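Local coordinates for SAM-dependent methyltransferase (Pyrococcus horikoshii, PDB 1WZN), which transfers a methyl group from S-adenosylmethionine to an acceptor substrate that the structure alone does not identify, at the interface of chains A and B. Sequence-based numbering; all coordinates share one arbitrary frame. Chains: chain A/B, SAM-dependent methyltransferase.

The interface of chains A and B. Residues chain A 213, 216-217, 220; chain B 121, 125, 214, 218, 221.
Helix 212-219 of chain A packs against helices 121-134 and 212-220 of chain B in a charged patch of a two-fold symmetric contact, repeated with the chains exchanged, which helps join two copies in the six-chain deposited assembly. B:Glu121, at the start of its helix, lies among A:Arg213, A:Arg216 and A:Leu217. It swings CG away from its own backbone N (chi1 -167°) and runs on extended, long enough to carry its carboxylate across to A:Arg216. NH2 of A:Arg216 gives OE1 of B:Glu121 a hydrogen bond of 2.6 Å, met on the syn side but 34° out of the carboxylate plane, and a salt bridge results; the two flat groups stand nearly perpendicular. An arginine suits this place because its several N-H groups can also serve A:Glu220 on its own chain, whose OE1 lies 3.3 Å from NH1 of A:Arg216. A:Arg213 slides past B:Glu121 in the opposite direction and crosses B:Glu214; its NE forms a looser salt bridge with OE1 of B:Glu214 at 3.7 Å. Beside the B:Glu121 carboxylate, A:Leu217 uses its branched apolar end, turning CD1 to CD2 of B:Leu218 at 4.0 Å, while its CD2 sits at the edge of the B:Arg125 guanidinium. A glutamine in place of B:Glu121 would probably leave the charge of A:Arg216 without its mate across the interface. By pairing charges beside a leucine contact, the patch may help hold the methyltransferase subunits together, although the structure alone does not show that this contact persists in solution.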
# COMPACT_ATOMS: atom_id res chain seq x y z
N ARG A 213 -9.87 14.99 -22.84
CA ARG A 213 -9.54 16.14 -23.66
C ARG A 213 -8.81 15.73 -24.94
O ARG A 213 -9.03 16.31 -26.00
CB ARG A 213 -8.69 17.14 -22.87
CG ARG A 213 -8.38 18.43 -23.61
CD ARG A 213 -7.75 19.43 -22.66
NE ARG A 213 -8.65 19.73 -21.56
CZ ARG A 213 -8.26 20.04 -20.33
NH1 ARG A 213 -6.97 20.10 -20.04
NH2 ARG A 213 -9.16 20.29 -19.40
N ARG A 216 -11.31 14.38 -27.42
CA ARG A 216 -12.10 15.48 -27.96
C ARG A 216 -11.30 16.25 -29.02
O ARG A 216 -11.83 16.56 -30.09
CB ARG A 216 -12.55 16.44 -26.86
CG ARG A 216 -13.22 17.70 -27.40
CD ARG A 216 -13.90 18.54 -26.33
NE ARG A 216 -12.97 19.05 -25.33
CZ ARG A 216 -11.93 19.83 -25.60
NH1 ARG A 216 -11.66 20.20 -26.85
NH2 ARG A 216 -11.15 20.25 -24.61
N LEU A 217 -10.04 16.55 -28.72
CA LEU A 217 -9.18 17.27 -29.66
C LEU A 217 -8.99 16.48 -30.95
O LEU A 217 -8.93 17.06 -32.04
CB LEU A 217 -7.81 17.54 -29.04
CG LEU A 217 -7.73 18.52 -27.87
CD1 LEU A 217 -6.32 18.50 -27.29
CD2 LEU A 217 -8.09 19.93 -28.34
N GLU A 220 -12.77 16.48 -32.68
CA GLU A 220 -13.28 17.75 -33.20
C GLU A 220 -12.81 18.02 -34.62
O GLU A 220 -13.38 18.85 -35.32
CB GLU A 220 -12.87 18.92 -32.28
CG GLU A 220 -13.46 18.83 -30.89
CD GLU A 220 -13.13 20.04 -30.03
OE1 GLU A 220 -11.98 20.54 -30.12
OE2 GLU A 220 -14.01 20.48 -29.26
N GLU B 121 -6.99 24.54 -21.09
CA GLU B 121 -6.85 24.41 -22.54
C GLU B 121 -6.94 25.73 -23.30
O GLU B 121 -6.10 26.03 -24.14
CB GLU B 121 -7.89 23.43 -23.09
CG GLU B 121 -7.63 23.02 -24.53
CD GLU B 121 -8.64 22.03 -25.07
OE1 GLU B 121 -9.83 22.39 -25.19
OE2 GLU B 121 -8.25 20.88 -25.37
N ARG B 125 -3.81 27.64 -25.29
CA ARG B 125 -3.82 27.94 -26.72
C ARG B 125 -3.41 29.40 -26.89
O ARG B 125 -2.60 29.73 -27.76
CB ARG B 125 -5.21 27.72 -27.31
CG ARG B 125 -5.59 26.26 -27.49
CD ARG B 125 -6.99 26.13 -28.07
NE ARG B 125 -7.34 24.73 -28.31
CZ ARG B 125 -8.55 24.31 -28.66
NH1 ARG B 125 -9.54 25.17 -28.80
NH2 ARG B 125 -8.77 23.01 -28.86
N GLU B 214 -1.19 15.35 -25.66
CA GLU B 214 -2.15 16.43 -25.54
C GLU B 214 -1.51 17.80 -25.75
O GLU B 214 -2.07 18.66 -26.45
CB GLU B 214 -2.81 16.36 -24.16
CG GLU B 214 -4.12 17.10 -24.05
CD GLU B 214 -4.86 16.74 -22.78
OE1 GLU B 214 -5.86 17.41 -22.47
OE2 GLU B 214 -4.43 15.78 -22.09
N LEU B 218 -2.08 20.60 -28.95
CA LEU B 218 -2.40 22.00 -28.78
C LEU B 218 -1.31 22.92 -29.34
O LEU B 218 -1.60 24.02 -29.80
CB LEU B 218 -2.61 22.31 -27.29
CG LEU B 218 -3.81 21.66 -26.60
CD1 LEU B 218 -3.72 21.86 -25.09
CD2 LEU B 218 -5.11 22.26 -27.13
N LYS B 221 -0.55 23.34 -33.49
CA LYS B 221 -1.39 24.32 -34.16
C LYS B 221 -0.68 25.67 -34.34
O LYS B 221 -1.04 26.45 -35.23
CB LYS B 221 -2.67 24.55 -33.36
CG LYS B 221 -3.42 23.28 -32.96
CD LYS B 221 -4.59 23.61 -32.06
CE LYS B 221 -5.37 22.37 -31.65
NZ LYS B 221 -6.51 22.71 -30.75